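Local coordinates for protein 2',5'-phosphodiesterase 12 (Homo sapiens, PDB 4Z0V) that is a magnesium-bound member of the endonuclease/exonuclease/phosphatase family that joins a DNase I-like domain to an N-terminal beta domain, at residues 19-24 and 99-104; 105-110 and 423-428; 149-154 and 418-423; 382-387 and 427-432. All blocks are in the same frame, centred on the assembly; numbering follows the deposited sequence.

The four contacts follow one side of the molecule from the N-terminal domain to the magnesium ion. Interaction 1 closes a bridge within that domain. Interaction 2 ties the loop between strand 93-96 and helix 110-113 to the loop that precedes strand 433-439; interactions 1 and 2 touch where Phe23 CZ lies 3.8 Å from Pro105 CD. Interactions 3, 2 and 4, in chain order, use overlapping parts of the latter loop: 2 and 3 share Ser423, while 2 and 4 share Pro427 and Ser428. Interactions 3 and 4 are joined by Tyr149 OH and Asp429 OD2 at 2.9 Å. The side chain of Asp429 is about 4 Å from the magnesium ion, that of His426 about 12 Å.

Interaction 1 of 4, residues 19-24 and 99-104; sequences IMAGFP and CVVEAG
A single beta bridge, parallel in its register, pairs Met20 with Glu102 and joins two loops of the N-terminal domain. Glu102 uses both of its backbone groups: its N donates to Ile19 O over 2.9 Å, and its O accepts from Ala21 N, also over 2.9 Å. The second bond runs nearly along the C=O axis (170° at the oxygen). The same carbonyl oxygen lies 3.2 Å from Met20 CA in a CA-H...O contact.

Around the bridge the side chains divide. Ile19 sends its two branches to different partners: CD1 comes to 3.8 Å from Cys99 SG, while CG2, anti to the backbone N, meets Val101 CG2 at 3.8 Å. Val101 turns its other methyl, CG1, to Ala21. Ile19 and Val101 both rest on Leu77 of strand 77-82.

Met20 runs instead toward Gly104, whose CA is 3.5 Å from its SD. A bend at chi3 (-61°) brings CE over the centre of the Phe23 ring, 3.6 Å above its plane. A type II turn from Met20 to Phe23, with Gly22 at positive phi, returns the chain to make this possible. One water accepts from Ile19 N and probably donates to Val100 O; another donates to Ala21 O and accepts from Gly104 N. Phe23 also makes a cation-pi contact with Lys168 of helix 159-172.

The arrangement is that of an isolated parallel bridge, joining two loops beside the four-stranded antiparallel sheet of an N-terminal domain assigned to the E-set clan.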
# COMPACT_ATOMS: atom_id res chain seq x y z
N ILE A 19 13.55 -9.10 -15.01
CA ILE A 19 14.59 -8.21 -14.53
C ILE A 19 14.76 -7.10 -15.58
O ILE A 19 15.00 -7.42 -16.75
CB ILE A 19 15.90 -8.99 -14.25
CG1 ILE A 19 15.72 -9.92 -13.02
CG2 ILE A 19 17.07 -8.01 -14.06
CD1 ILE A 19 16.83 -10.91 -12.79
N MET A 20 14.66 -5.82 -15.15
CA MET A 20 14.81 -4.69 -16.07
C MET A 20 15.92 -3.76 -15.65
O MET A 20 16.10 -3.51 -14.45
CB MET A 20 13.52 -3.86 -16.16
CG MET A 20 12.39 -4.61 -16.74
SD MET A 20 10.89 -3.62 -16.91
CE MET A 20 10.60 -3.24 -15.38
N ALA A 21 16.60 -3.17 -16.64
CA ALA A 21 17.64 -2.17 -16.38
C ALA A 21 17.04 -0.98 -15.65
O ALA A 21 15.97 -0.52 -16.04
CB ALA A 21 18.25 -1.71 -17.70
N GLY A 22 17.68 -0.53 -14.57
CA GLY A 22 17.19 0.60 -13.78
C GLY A 22 16.11 0.27 -12.77
O GLY A 22 15.64 1.17 -12.06
N PHE A 23 15.77 -1.02 -12.64
CA PHE A 23 14.74 -1.51 -11.70
C PHE A 23 15.41 -2.43 -10.70
O PHE A 23 16.15 -3.34 -11.11
CB PHE A 23 13.58 -2.22 -12.41
CG PHE A 23 12.68 -1.24 -13.12
CD1 PHE A 23 13.09 -0.61 -14.29
CD2 PHE A 23 11.45 -0.88 -12.57
CE1 PHE A 23 12.28 0.34 -14.91
CE2 PHE A 23 10.64 0.07 -13.20
CZ PHE A 23 11.07 0.69 -14.35
N PRO A 24 15.20 -2.20 -9.40
CA PRO A 24 15.90 -3.00 -8.38
C PRO A 24 15.47 -4.46 -8.39
O PRO A 24 14.29 -4.75 -8.46
CB PRO A 24 15.53 -2.32 -7.05
CG PRO A 24 14.24 -1.59 -7.33
CD PRO A 24 14.38 -1.12 -8.77
N CYS A 99 16.19 -15.47 -16.73
CA CYS A 99 16.02 -14.42 -17.74
C CYS A 99 17.27 -13.59 -17.87
O CYS A 99 18.02 -13.49 -16.91
CB CYS A 99 14.85 -13.52 -17.32
SG CYS A 99 15.10 -12.75 -15.69
N VAL A 100 17.44 -12.89 -19.01
CA VAL A 100 18.47 -11.88 -19.16
C VAL A 100 17.85 -10.53 -18.73
O VAL A 100 16.62 -10.36 -18.75
CB VAL A 100 19.08 -11.79 -20.58
CG1 VAL A 100 19.82 -13.10 -20.94
CG2 VAL A 100 18.02 -11.41 -21.63
N VAL A 101 18.69 -9.56 -18.38
CA VAL A 101 18.25 -8.20 -18.09
C VAL A 101 17.62 -7.64 -19.38
O VAL A 101 18.16 -7.83 -20.49
CB VAL A 101 19.46 -7.35 -17.62
CG1 VAL A 101 19.08 -5.87 -17.48
CG2 VAL A 101 20.07 -7.92 -16.33
N GLU A 102 16.46 -7.02 -19.25
CA GLU A 102 15.74 -6.40 -20.37
C GLU A 102 15.68 -4.91 -20.23
O GLU A 102 15.81 -4.39 -19.11
CB GLU A 102 14.30 -6.91 -20.38
CG GLU A 102 14.06 -8.10 -21.27
CD GLU A 102 12.61 -8.52 -21.17
OE1 GLU A 102 11.73 -7.72 -21.58
OE2 GLU A 102 12.34 -9.59 -20.59
N ALA A 103 15.38 -4.21 -21.34
CA ALA A 103 15.13 -2.78 -21.28
C ALA A 103 13.78 -2.60 -20.56
O ALA A 103 12.85 -3.38 -20.79
CB ALA A 103 15.06 -2.19 -22.70
N GLY A 104 13.71 -1.62 -19.68
CA GLY A 104 12.47 -1.32 -18.98
C GLY A 104 11.77 -0.19 -19.69
O GLY A 104 12.26 0.27 -20.72
O HOH W 1 13.85 -10.19 -17.65
O HOH W 2 15.40 0.11 -18.51

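Interaction 2 of 4, residues 105-110 and 423-428; sequences PGTCTF and SVSHPS
Thr109 reaches across to His426, the two side chains crossing at about a right angle. Its CB sits in the plane of the imidazole, at the ring edge and 3.6 Å from His426 ND1. With chi1 at 67°, OG1 lies between the backbone N and the carbonyl carbon and forms a hydrogen bond of 2.7 Å with His426 ND1. The other branch, CG2, packs against Ser425 O at 3.6 Å. That carbonyl oxygen also accepts from Thr109 N, over 3.0 Å, so one threonine grips two successive residues, by backbone and by hydroxyl. Beside it, and less certainly because Ser425 has two modelled conformers, Ser425 OG donates to Thr107 O from above the carbonyl plane. Pro105 CB touches Val424 O at 3.5 Å.

The 423-428 side is a type I turn from Ser423 to His426, with an ST turn in which Ser423 OG accepts from Ser425 N. His426 NE2 bonds to His430 O, so both imidazole nitrogens have partners. Phe110 meets Pro427 CD at its ring edge, and Cys108 CB lies over one face. Helix 159-172 packs on Pro105, Phe110 and Pro427, while Tyr131 of strand 125-132 contacts His426 and Pro427.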
# COMPACT_ATOMS: atom_id res chain seq x y z
N PRO A 105 10.64 0.34 -19.15
CA PRO A 105 10.00 1.49 -19.80
C PRO A 105 10.94 2.69 -19.82
O PRO A 105 11.79 2.83 -18.93
CB PRO A 105 8.77 1.76 -18.93
CG PRO A 105 9.08 1.15 -17.60
CD PRO A 105 9.93 -0.06 -17.92
N GLY A 106 10.79 3.56 -20.82
CA GLY A 106 11.63 4.76 -20.93
C GLY A 106 11.48 5.72 -19.76
O GLY A 106 12.47 6.26 -19.26
N THR A 107 10.23 5.92 -19.33
CA THR A 107 9.86 6.80 -18.22
C THR A 107 8.77 6.18 -17.38
O THR A 107 7.99 5.38 -17.90
CB THR A 107 9.32 8.17 -18.72
OG1 THR A 107 8.05 7.99 -19.36
CG2 THR A 107 10.28 8.92 -19.62
N CYS A 108 8.68 6.55 -16.10
CA CYS A 108 7.58 6.12 -15.22
C CYS A 108 7.08 7.36 -14.58
O CYS A 108 7.89 8.24 -14.31
CB CYS A 108 8.01 5.10 -14.18
SG CYS A 108 8.40 3.47 -14.87
N THR A 109 5.79 7.41 -14.24
CA THR A 109 5.17 8.60 -13.63
C THR A 109 5.81 8.94 -12.28
O THR A 109 5.79 10.10 -11.88
CB THR A 109 3.68 8.39 -13.46
OG1 THR A 109 3.49 7.36 -12.49
CG2 THR A 109 2.98 8.05 -14.77
N PHE A 110 6.34 7.93 -11.57
CA PHE A 110 6.93 8.18 -10.27
C PHE A 110 8.38 8.69 -10.36
O PHE A 110 8.94 9.04 -9.31
CB PHE A 110 6.84 6.90 -9.41
CG PHE A 110 7.32 5.64 -10.09
CD1 PHE A 110 8.68 5.39 -10.26
CD2 PHE A 110 6.41 4.69 -10.57
CE1 PHE A 110 9.13 4.20 -10.84
CE2 PHE A 110 6.86 3.50 -11.16
CZ PHE A 110 8.20 3.26 -11.29
N SER A 423 -0.70 1.90 -17.30
CA SER A 423 0.01 2.05 -18.55
C SER A 423 1.38 1.41 -18.45
O SER A 423 1.82 0.97 -17.36
CB SER A 423 0.15 3.53 -18.90
OG SER A 423 1.13 4.12 -18.06
N VAL A 424 2.13 1.49 -19.55
CA VAL A 424 3.52 1.03 -19.55
C VAL A 424 4.37 1.86 -18.54
O VAL A 424 5.43 1.39 -18.13
CB VAL A 424 4.13 1.13 -20.98
CG1 VAL A 424 3.43 0.17 -21.94
CG2 VAL A 424 4.09 2.56 -21.52
N SER A 425 3.90 3.06 -18.12
CA SER A 425 4.65 3.94 -17.25
C SER A 425 4.04 4.06 -15.85
O SER A 425 4.58 4.78 -15.02
CB SER A 425 4.75 5.32 -17.89
OG SER A 425 5.41 5.22 -19.14
N HIS A 426 2.91 3.39 -15.59
CA HIS A 426 2.19 3.52 -14.33
C HIS A 426 1.49 2.20 -13.99
O HIS A 426 0.64 1.75 -14.75
CB HIS A 426 1.17 4.67 -14.47
CG HIS A 426 0.59 5.06 -13.16
ND1 HIS A 426 1.17 6.04 -12.39
CD2 HIS A 426 -0.45 4.54 -12.48
CE1 HIS A 426 0.45 6.12 -11.28
NE2 HIS A 426 -0.55 5.24 -11.30
N PRO A 427 1.88 1.56 -12.87
CA PRO A 427 1.43 0.18 -12.62
C PRO A 427 0.08 -0.04 -11.94
O PRO A 427 -0.19 -1.15 -11.49
CB PRO A 427 2.55 -0.37 -11.72
CG PRO A 427 2.95 0.87 -10.88
CD PRO A 427 2.94 1.96 -11.91
N SER A 428 -0.76 0.98 -11.82
CA SER A 428 -2.06 0.78 -11.17
C SER A 428 -3.09 1.67 -11.86
O SER A 428 -2.70 2.53 -12.64
CB SER A 428 -1.95 1.13 -9.68
OG SER A 428 -3.25 1.09 -9.09

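Interaction 3 of 4, residues 149-154 and 418-423; sequences YPYCAP and HQALPS
Tyr149 and Tyr151, in a type I turn from Tyr149 to Cys152 that follows helix 142-148 in the DNase I-like domain, present their rings to the 418-423 loop. Over one face of the Tyr149 ring sits Pro422 CD, a CH-pi contact with 3.8 Å from CD to the ring centroid, offset toward the rim; at its edge, in plane, is Tyr151 OH. The Tyr151 ring is held between two groups: Ala420 CB lies over one face, 4.0 Å from the centroid in a second CH-pi contact, and Tyr149 CA lies over the opposite face, offset toward the rim. Pro422 O is at its edge, in plane.

The loop facing this turn has a cis peptide before Pro422. Gln419 crosses Tyr151 at about a right angle, with its amide plane 48° from the ring, and its OE1 comes to 3.4 Å from Tyr151 CB.

The polar tips are both engaged. Tyr151 OH donates to Leu421 O over 2.6 Å, from above the carbonyl plane, and also bonds to Gly385 N. Tyr149 OH bonds to Asp429 OD2, and the side chain of Tyr149 is about 5 Å from the magnesium ion; the turn thus borders the metal site. Beyond the rings, Cys152 SG, anti to the backbone N (chi1 -177°), lies 4.2 Å from Pro422 CG.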
# COMPACT_ATOMS: atom_id res chain seq x y z
N TYR A 149 -9.38 -1.76 -19.40
CA TYR A 149 -8.12 -1.11 -19.76
C TYR A 149 -7.68 -1.48 -21.20
O TYR A 149 -6.53 -1.86 -21.39
CB TYR A 149 -7.04 -1.51 -18.73
CG TYR A 149 -7.50 -1.56 -17.28
CD1 TYR A 149 -7.96 -0.41 -16.64
CD2 TYR A 149 -7.46 -2.74 -16.55
CE1 TYR A 149 -8.35 -0.43 -15.30
CE2 TYR A 149 -7.85 -2.78 -15.21
CZ TYR A 149 -8.30 -1.62 -14.59
OH TYR A 149 -8.71 -1.65 -13.28
N PRO A 150 -8.54 -1.30 -22.23
CA PRO A 150 -8.14 -1.72 -23.59
C PRO A 150 -6.99 -0.89 -24.17
O PRO A 150 -6.24 -1.38 -25.03
CB PRO A 150 -9.41 -1.54 -24.41
CG PRO A 150 -10.23 -0.52 -23.66
CD PRO A 150 -9.94 -0.82 -22.21
N TYR A 151 -6.81 0.33 -23.64
CA TYR A 151 -5.78 1.29 -24.01
C TYR A 151 -4.41 0.92 -23.45
O TYR A 151 -3.41 1.52 -23.85
CB TYR A 151 -6.17 2.70 -23.50
CG TYR A 151 -6.64 2.73 -22.05
CD1 TYR A 151 -5.73 2.69 -21.00
CD2 TYR A 151 -8.00 2.77 -21.74
CE1 TYR A 151 -6.16 2.69 -19.67
CE2 TYR A 151 -8.44 2.75 -20.42
CZ TYR A 151 -7.51 2.70 -19.39
OH TYR A 151 -7.95 2.76 -18.09
N CYS A 152 -4.35 -0.01 -22.49
CA CYS A 152 -3.09 -0.36 -21.85
C CYS A 152 -2.42 -1.48 -22.62
O CYS A 152 -3.09 -2.40 -23.04
CB CYS A 152 -3.33 -0.75 -20.39
SG CYS A 152 -1.83 -1.13 -19.47
N ALA A 153 -1.11 -1.41 -22.79
CA ALA A 153 -0.39 -2.50 -23.44
C ALA A 153 -0.61 -3.79 -22.62
O ALA A 153 -0.40 -3.75 -21.41
CB ALA A 153 1.09 -2.17 -23.52
N PRO A 154 -1.14 -4.89 -23.20
CA PRO A 154 -1.40 -6.09 -22.40
C PRO A 154 -0.20 -6.54 -21.55
O PRO A 154 -0.42 -6.95 -20.42
CB PRO A 154 -1.75 -7.14 -23.45
CG PRO A 154 -2.40 -6.32 -24.54
CD PRO A 154 -1.57 -5.09 -24.61
N HIS A 418 -0.80 7.47 -22.41
CA HIS A 418 -1.32 6.23 -22.98
C HIS A 418 -2.82 6.12 -22.65
O HIS A 418 -3.32 5.06 -22.25
CB HIS A 418 -0.47 5.05 -22.46
CG HIS A 418 1.00 5.25 -22.67
ND1 HIS A 418 1.60 5.03 -23.90
CD2 HIS A 418 1.95 5.67 -21.80
CE1 HIS A 418 2.87 5.32 -23.74
NE2 HIS A 418 3.14 5.71 -22.49
N GLN A 419 -3.53 7.24 -22.88
CA GLN A 419 -4.94 7.52 -22.67
C GLN A 419 -5.29 7.61 -21.18
O GLN A 419 -5.74 8.65 -20.72
CB GLN A 419 -5.88 6.53 -23.39
CG GLN A 419 -7.34 6.96 -23.23
CD GLN A 419 -8.34 5.94 -23.68
OE1 GLN A 419 -8.16 5.25 -24.68
NE2 GLN A 419 -9.46 5.88 -22.97
N ALA A 420 -5.09 6.53 -20.43
CA ALA A 420 -5.43 6.52 -19.01
C ALA A 420 -4.56 5.49 -18.31
O ALA A 420 -3.52 5.06 -18.86
CB ALA A 420 -6.92 6.22 -18.83
N LEU A 421 -4.98 5.08 -17.11
CA LEU A 421 -4.19 4.16 -16.29
C LEU A 421 -4.86 2.78 -16.15
O LEU A 421 -6.08 2.68 -16.22
CB LEU A 421 -3.98 4.78 -14.90
CG LEU A 421 -3.44 6.24 -14.85
CD1 LEU A 421 -3.40 6.75 -13.44
CD2 LEU A 421 -2.08 6.36 -15.53
N PRO A 422 -4.10 1.72 -15.89
CA PRO A 422 -2.63 1.65 -15.83
C PRO A 422 -2.03 1.81 -17.23
O PRO A 422 -2.78 1.89 -18.21
CB PRO A 422 -2.36 0.26 -15.24
CG PRO A 422 -3.54 -0.55 -15.64
CD PRO A 422 -4.71 0.39 -15.70
N SER A 423 -0.70 1.90 -17.30
CA SER A 423 0.01 2.05 -18.55
C SER A 423 1.38 1.41 -18.45
O SER A 423 1.82 0.97 -17.36
CB SER A 423 0.15 3.53 -18.90
OG SER A 423 1.13 4.12 -18.06

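Interaction 4 of 4, residues 382-387 and 427-432; sequences NYVGGF and PSDHIA
Asn382 and His430 form a single antiparallel bridge, a non-hydrogen-bonded pair between strand 382-384 and the Ser-Asp-His sequence (428-430) characteristic of the endonuclease/exonuclease/phosphatase family. Hydrogen bonds flank it. Tyr383 N donates to Asp429 O over 3.2 Å, almost in line with the carbonyl (173° at the oxygen), and Ile431 pairs with Thr381 on the other side. Asn382 ND2 adds a weak bond to the same Asp429 O, bent to 126° at the hydrogen.

The ring contact is made by Asn382. Its CB lies over the His430 ring, 4.0 Å from the centroid, in a CH-pi contact, and CG, anti to the backbone N, carries the amide over the same ring. ND2 stands 3.4 Å above the ring plane, offset toward the rim, with the amide tilted 37° from the imidazole. His430 ND1 is bonded to Asp392 OD2.

Apolar contact is brief: Val384 and Asp429 lie side by side, with Val384 CG1 3.4 Å from Asp429 CB. One water links the two segments, accepting from Asn382 ND2 (3.0 Å) and donating to Asp429 OD2 (2.7 Å).

Within the loop, Ser428 OG accepts from His430 N in an ST turn. Asp429, its side chain about 4 Å from the magnesium ion, is held at both ends: its carbonyl accepts from Tyr383 N and, weakly, from Asn382 ND2, while OD2 has the water and, as second partner, Tyr149, an arrangement that probably fixes the carboxylate beside the metal.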
# COMPACT_ATOMS: atom_id res chain seq x y z
N ASN A 382 -7.64 8.28 -9.16
CA ASN A 382 -8.02 7.14 -9.97
C ASN A 382 -8.36 7.67 -11.35
O ASN A 382 -9.15 8.61 -11.44
CB ASN A 382 -9.19 6.41 -9.32
CG ASN A 382 -9.78 5.29 -10.16
OD1 ASN A 382 -10.93 5.34 -10.54
ND2 ASN A 382 -9.06 4.20 -10.37
N TYR A 383 -7.71 7.16 -12.42
CA TYR A 383 -7.96 7.73 -13.76
C TYR A 383 -8.01 6.62 -14.80
O TYR A 383 -6.97 6.08 -15.18
CB TYR A 383 -6.88 8.77 -14.09
CG TYR A 383 -7.23 9.62 -15.29
CD1 TYR A 383 -6.98 9.17 -16.58
CD2 TYR A 383 -7.86 10.85 -15.13
CE1 TYR A 383 -7.29 9.95 -17.69
CE2 TYR A 383 -8.20 11.63 -16.24
CZ TYR A 383 -7.92 11.17 -17.51
OH TYR A 383 -8.29 11.89 -18.62
N VAL A 384 -9.21 6.25 -15.22
CA VAL A 384 -9.39 5.13 -16.15
C VAL A 384 -10.26 5.58 -17.34
O VAL A 384 -10.75 6.71 -17.34
CB VAL A 384 -9.98 3.89 -15.44
CG1 VAL A 384 -8.98 3.31 -14.46
CG2 VAL A 384 -11.31 4.21 -14.73
N GLY A 385 -10.41 4.72 -18.33
CA GLY A 385 -11.31 5.03 -19.44
C GLY A 385 -12.72 5.06 -18.87
O GLY A 385 -13.14 4.10 -18.22
N GLY A 386 -13.40 6.19 -19.01
CA GLY A 386 -14.77 6.32 -18.53
C GLY A 386 -14.97 6.86 -17.13
O GLY A 386 -16.11 7.11 -16.73
N PHE A 387 -13.87 7.05 -16.35
CA PHE A 387 -14.02 7.55 -15.00
C PHE A 387 -12.75 8.14 -14.46
O PHE A 387 -11.68 7.59 -14.67
CB PHE A 387 -14.46 6.41 -14.03
CG PHE A 387 -14.60 6.88 -12.60
CD1 PHE A 387 -15.75 7.54 -12.17
CD2 PHE A 387 -13.57 6.69 -11.68
CE1 PHE A 387 -15.86 8.02 -10.86
CE2 PHE A 387 -13.67 7.17 -10.37
CZ PHE A 387 -14.82 7.84 -9.97
N PRO A 427 1.88 1.56 -12.87
CA PRO A 427 1.43 0.18 -12.62
C PRO A 427 0.08 -0.04 -11.94
O PRO A 427 -0.19 -1.15 -11.49
CB PRO A 427 2.55 -0.37 -11.72
CG PRO A 427 2.95 0.87 -10.88
CD PRO A 427 2.94 1.96 -11.91
N SER A 428 -0.76 0.98 -11.82
CA SER A 428 -2.06 0.78 -11.17
C SER A 428 -3.09 1.67 -11.86
O SER A 428 -2.70 2.53 -12.64
CB SER A 428 -1.95 1.13 -9.68
OG SER A 428 -3.25 1.09 -9.09
N ASP A 429 -4.39 1.48 -11.59
CA ASP A 429 -5.39 2.42 -12.10
C ASP A 429 -5.52 3.58 -11.09
O ASP A 429 -6.19 4.57 -11.37
CB ASP A 429 -6.74 1.74 -12.39
CG ASP A 429 -7.37 0.94 -11.27
OD1 ASP A 429 -6.66 0.54 -10.33
OD2 ASP A 429 -8.54 0.57 -11.42
N HIS A 430 -4.87 3.46 -9.92
CA HIS A 430 -4.81 4.53 -8.91
C HIS A 430 -3.42 5.15 -8.89
O HIS A 430 -2.47 4.57 -9.41
CB HIS A 430 -5.15 3.99 -7.51
CG HIS A 430 -6.58 3.63 -7.32
ND1 HIS A 430 -7.40 4.37 -6.47
CD2 HIS A 430 -7.28 2.59 -7.81
CE1 HIS A 430 -8.59 3.77 -6.50
NE2 HIS A 430 -8.57 2.69 -7.29
N ILE A 431 -3.30 6.31 -8.26
CA ILE A 431 -2.04 7.04 -8.10
C ILE A 431 -1.70 7.05 -6.62
O ILE A 431 -2.56 7.39 -5.80
CB ILE A 431 -2.20 8.45 -8.67
CG1 ILE A 431 -2.59 8.41 -10.17
CG2 ILE A 431 -0.93 9.27 -8.43
CD1 ILE A 431 -3.02 9.80 -10.75
N ALA A 432 -0.46 6.68 -6.27
CA ALA A 432 -0.01 6.68 -4.89
C ALA A 432 -0.06 8.05 -4.29
O ALA A 432 0.32 9.04 -4.95
CB ALA A 432 1.42 6.14 -4.80
O HOH W 3 -10.71 2.19 -11.78